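Local coordinates for protein copper chaperone PCu(A)C (Methylosinus trichosporium OB3b, PDB 6P1F) that probably serves as a periplasmic copper chaperone, its PCu(A)C domain binding copper through a histidine brace, at residues 23-29 / 83-89; 30-34 / 69-73. All coordinates share one frame; numbering follows the deposited sequence.

Interaction 1 (23-29 / 83-89); sequences TRAQLYM and HVELVDI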
# COMPACT_ATOMS: atom_id res chain seq x y z
N THR A 23 4.43 -14.76 7.55
CA THR A 23 3.90 -13.57 8.22
C THR A 23 4.25 -12.28 7.47
O THR A 23 4.13 -11.21 8.04
CB THR A 23 4.46 -13.45 9.65
OG1 THR A 23 5.88 -13.28 9.57
CG2 THR A 23 4.14 -14.71 10.46
N ARG A 24 4.69 -12.36 6.21
CA ARG A 24 4.94 -11.17 5.40
C ARG A 24 4.16 -11.29 4.11
O ARG A 24 3.92 -12.40 3.65
CB ARG A 24 6.42 -11.01 5.04
CG ARG A 24 7.26 -10.35 6.08
CD ARG A 24 8.68 -10.16 5.57
NE ARG A 24 9.46 -9.42 6.56
CZ ARG A 24 10.03 -8.24 6.34
NH1 ARG A 24 9.94 -7.67 5.14
NH2 ARG A 24 10.69 -7.65 7.31
N ALA A 25 3.77 -10.17 3.53
CA ALA A 25 3.08 -10.23 2.24
C ALA A 25 3.29 -8.91 1.52
O ALA A 25 3.62 -7.91 2.16
CB ALA A 25 1.58 -10.51 2.44
N GLN A 26 3.10 -8.90 0.21
CA GLN A 26 3.30 -7.67 -0.55
C GLN A 26 1.98 -7.08 -0.93
O GLN A 26 1.06 -7.78 -1.30
CB GLN A 26 4.14 -7.93 -1.78
CG GLN A 26 5.55 -8.35 -1.41
CD GLN A 26 6.54 -8.23 -2.55
OE1 GLN A 26 6.17 -7.96 -3.71
NE2 GLN A 26 7.82 -8.42 -2.23
N LEU A 27 1.90 -5.75 -0.82
CA LEU A 27 0.73 -4.98 -1.17
C LEU A 27 1.09 -4.04 -2.32
O LEU A 27 2.19 -3.53 -2.39
CB LEU A 27 0.22 -4.20 0.04
CG LEU A 27 -0.97 -3.26 -0.20
CD1 LEU A 27 -1.96 -3.27 0.98
CD2 LEU A 27 -0.47 -1.89 -0.51
N TYR A 28 0.14 -3.82 -3.24
CA TYR A 28 0.38 -2.99 -4.39
C TYR A 28 -0.76 -2.02 -4.59
O TYR A 28 -1.91 -2.42 -4.54
CB TYR A 28 0.53 -3.84 -5.65
CG TYR A 28 1.41 -5.05 -5.46
CD1 TYR A 28 2.80 -4.94 -5.58
CD2 TYR A 28 0.85 -6.28 -5.14
CE1 TYR A 28 3.59 -6.06 -5.42
CE2 TYR A 28 1.64 -7.39 -4.99
CZ TYR A 28 3.02 -7.27 -5.13
OH TYR A 28 3.85 -8.36 -4.99
N MET A 29 -0.46 -0.74 -4.75
CA MET A 29 -1.51 0.23 -5.02
C MET A 29 -0.94 1.36 -5.84
O MET A 29 0.24 1.69 -5.70
CB MET A 29 -2.09 0.79 -3.72
CG MET A 29 -1.03 1.41 -2.79
SD MET A 29 -1.77 1.82 -1.17
CE MET A 29 -0.30 2.33 -0.25
N HIS A 83 6.56 -1.54 -4.29
CA HIS A 83 5.58 -2.33 -3.56
C HIS A 83 5.69 -2.00 -2.10
O HIS A 83 6.66 -1.35 -1.65
CB HIS A 83 5.80 -3.85 -3.76
CG HIS A 83 7.09 -4.36 -3.19
ND1 HIS A 83 8.28 -4.28 -3.88
CD2 HIS A 83 7.37 -4.95 -2.01
CE1 HIS A 83 9.25 -4.80 -3.14
NE2 HIS A 83 8.72 -5.23 -2.01
N VAL A 84 4.70 -2.44 -1.34
CA VAL A 84 4.72 -2.34 0.09
C VAL A 84 4.89 -3.72 0.70
O VAL A 84 4.18 -4.63 0.32
CB VAL A 84 3.42 -1.74 0.61
CG1 VAL A 84 3.52 -1.47 2.12
CG2 VAL A 84 3.06 -0.49 -0.17
N GLU A 85 5.81 -3.88 1.65
CA GLU A 85 5.85 -5.13 2.40
C GLU A 85 5.07 -4.95 3.70
O GLU A 85 5.30 -4.00 4.43
CB GLU A 85 7.29 -5.55 2.70
CG GLU A 85 7.94 -6.24 1.54
CD GLU A 85 8.71 -7.46 1.97
OE1 GLU A 85 9.89 -7.28 2.36
OE2 GLU A 85 8.14 -8.57 1.95
N LEU A 86 4.11 -5.84 3.93
CA LEU A 86 3.38 -5.91 5.20
C LEU A 86 4.13 -6.85 6.11
O LEU A 86 4.37 -8.00 5.74
CB LEU A 86 1.95 -6.41 4.98
CG LEU A 86 1.20 -5.66 3.88
CD1 LEU A 86 -0.23 -6.24 3.71
CD2 LEU A 86 1.18 -4.17 4.14
N VAL A 87 4.51 -6.36 7.28
CA VAL A 87 5.46 -7.05 8.14
C VAL A 87 4.78 -7.51 9.42
O VAL A 87 4.06 -6.72 10.05
CB VAL A 87 6.62 -6.09 8.50
CG1 VAL A 87 7.62 -6.76 9.47
CG2 VAL A 87 7.32 -5.61 7.23
N ASP A 88 5.05 -8.75 9.82
CA ASP A 88 4.50 -9.36 11.04
C ASP A 88 2.99 -9.35 11.02
O ASP A 88 2.32 -8.80 11.88
CB ASP A 88 5.05 -8.65 12.30
CG ASP A 88 6.56 -8.83 12.45
OD1 ASP A 88 7.14 -9.76 11.84
OD2 ASP A 88 7.18 -8.05 13.19
N ILE A 89 2.46 -10.04 10.01
CA ILE A 89 1.03 -10.23 9.86
C ILE A 89 0.50 -11.17 10.94
O ILE A 89 1.00 -12.28 11.09
CB ILE A 89 0.72 -10.77 8.47
CG1 ILE A 89 1.10 -9.74 7.39
CG2 ILE A 89 -0.73 -11.19 8.37
CD1 ILE A 89 1.17 -10.38 5.98
O HOH W 1 7.20 -10.76 9.36

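Interaction 2 (30-34 / 69-73); sequences LVVNS and LPPLS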
# COMPACT_ATOMS: atom_id res chain seq x y z
N LEU A 30 -1.77 1.96 -6.67
CA LEU A 30 -1.36 3.15 -7.41
C LEU A 30 -1.68 4.35 -6.55
O LEU A 30 -2.84 4.54 -6.17
CB LEU A 30 -2.12 3.19 -8.75
CG LEU A 30 -2.09 4.50 -9.55
CD1 LEU A 30 -0.68 4.96 -9.82
CD2 LEU A 30 -2.80 4.19 -10.87
N VAL A 31 -0.65 5.12 -6.19
CA VAL A 31 -0.89 6.32 -5.37
C VAL A 31 -0.67 7.55 -6.22
O VAL A 31 0.37 7.69 -6.87
CB VAL A 31 0.07 6.35 -4.17
CG1 VAL A 31 -0.19 7.59 -3.30
CG2 VAL A 31 -0.05 5.08 -3.34
N VAL A 32 -1.62 8.47 -6.21
CA VAL A 32 -1.49 9.63 -7.07
C VAL A 32 -1.61 10.89 -6.25
O VAL A 32 -2.53 11.03 -5.44
CB VAL A 32 -2.57 9.64 -8.18
CG1 VAL A 32 -2.49 10.91 -8.96
CG2 VAL A 32 -2.43 8.42 -9.12
N ASN A 33 -0.63 11.78 -6.36
CA ASN A 33 -0.77 13.10 -5.75
C ASN A 33 -1.08 14.12 -6.82
O ASN A 33 -0.19 14.48 -7.61
CB ASN A 33 0.50 13.49 -4.98
CG ASN A 33 0.37 14.87 -4.34
OD1 ASN A 33 -0.74 15.34 -4.08
ND2 ASN A 33 1.52 15.51 -4.03
N SER A 34 -2.33 14.61 -6.86
CA SER A 34 -2.71 15.63 -7.82
C SER A 34 -2.53 17.04 -7.30
O SER A 34 -2.88 17.98 -8.00
CB SER A 34 -4.16 15.45 -8.26
OG SER A 34 -4.21 14.29 -9.04
N LEU A 69 5.73 12.08 -1.64
CA LEU A 69 5.07 12.25 -2.91
C LEU A 69 5.22 13.66 -3.45
O LEU A 69 4.57 14.56 -2.95
CB LEU A 69 3.58 11.98 -2.73
CG LEU A 69 3.32 10.60 -2.14
CD1 LEU A 69 1.95 10.58 -1.48
CD2 LEU A 69 3.39 9.63 -3.31
N PRO A 70 6.07 13.86 -4.46
CA PRO A 70 6.22 15.18 -5.10
C PRO A 70 4.89 15.67 -5.63
O PRO A 70 3.98 14.85 -5.85
CB PRO A 70 7.19 14.91 -6.26
CG PRO A 70 7.95 13.72 -5.84
CD PRO A 70 7.05 12.88 -4.97
N PRO A 71 4.78 16.97 -5.88
CA PRO A 71 3.59 17.49 -6.56
C PRO A 71 3.39 16.77 -7.89
O PRO A 71 4.36 16.41 -8.55
CB PRO A 71 3.91 18.97 -6.79
CG PRO A 71 5.08 19.27 -5.90
CD PRO A 71 5.82 18.00 -5.68
N LEU A 72 2.12 16.57 -8.27
CA LEU A 72 1.77 16.06 -9.60
C LEU A 72 2.55 14.81 -9.95
O LEU A 72 3.18 14.73 -11.01
CB LEU A 72 2.02 17.12 -10.66
CG LEU A 72 1.36 18.48 -10.38
CD1 LEU A 72 1.64 19.41 -11.54
CD2 LEU A 72 -0.13 18.27 -10.23
N SER A 73 2.52 13.84 -9.04
CA SER A 73 3.29 12.61 -9.19
C SER A 73 2.46 11.40 -8.85
O SER A 73 1.33 11.49 -8.32
CB SER A 73 4.56 12.60 -8.30
OG SER A 73 4.20 12.43 -6.94

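Interaction 1 (23-29 / 83-89)
The Gln26 amide lies stacked over one face of the His83 ring, their planes 14° apart, with Gln26 OE1 3.8 Å from His83 CG. Tyr28 OH donates to Gln26 OE1 (2.7 Å), which fixes the rotation of the amide, while Tyr28 CE1 lies obliquely 3.5 Å from His83 CB. With CG between its backbone N and carbonyl carbon (chi1 65°), His83 sets its ring beneath that amide; ND1 is hydrogen-bonded to Gly81 O, and the ring of His55 stacks on it too. His83 and Glu85, with His55 and His59, are zinc ligands in this protein, although this chain carries no metal. The backbones form an antiparallel pair within the PCu(A)C beta-sheet, in which Ala25 and Leu27 are hydrogen-bonded partners of Leu86 and Val84. On the face of Arg24, Glu85 and Val87 the extended arm of Arg24 brings NH1 to Glu85 OE1 at 2.8 Å, a salt bridge at the guanidinium edge with the two planes 53° apart; the methyls of Val87 cover one guanidinium face. On the face of Leu27 and Val84, Leu27 CD2 lies alongside Val84 CG2 (3.8 Å), and the small Ala25 makes room for Ile89 CD1, 3.6 Å from its CB.

Interaction 2 (30-34 / 69-73)
A G1 beta bulge, where the loop after strand 67-69 becomes strand 73-89, brings Leu72 and Ser73 together opposite Asn33 at the end of strand 24-33. Leu72 adopts the left-handed backbone conformation (phi 51°, psi 51°) that the first bulge position requires. Asn33 N donates to Ser73 O (2.8 Å), and Ser73 N returns a longer, more bent bond to Asn33 O (3.1 Å). The Asn33 side chain reaches across to the proline turn: with CG anti to the backbone N (chi1 179°), ND2 extends to Pro70 O at 3.1 Å, approaching from above the carbonyl plane, and makes a weak bond to Leu69 O. Ser73 OG donates to Pro70 O from the opposite face (2.7 Å), so two side chains grip one carbonyl. Asparagine suits this place because its amide also ties down the loop that follows the strand, OD1 accepting from Ala35 N while ND2 donates to Arg37 O. A leucine here would probably leave Pro70 O with Ser73 OG alone of these two donors and Ala35 N without its acceptor. Further in, Val31 CG1 meets the methyls of Leu69 at 4.1 Å, the two side chains crossing at about a right angle. At the outer end Leu72 CD2 packs 3.6 Å from Ser34 O. Two residues facing one, the first of them left-handed, mark the G1 bulge through which this loop enters strand 73-89.

How the interactions relate
Interactions 1 and 2 divide one long strand, 24-33, between them: residues 23-29 and 30-34 adjoin in sequence and pair with the end of strand 73-89 and with the loop that leads into its start. Their centres are about 21 Å apart, on opposite sides of the chain's centre, and apart from this shared strand they do not touch. Interaction 1 carries the zinc ligands His83 and Glu85, and the side chain of Met29 lies about 7 Å from that of the copper ligand His12. Interaction 2 is more remote, the side chain of Val32 about 10 Å from that of His12 and Val31 about 11 Å from His83. It joins the end of strand 24-33 to a loop, whereas interaction 1 contains two of the zinc ligands.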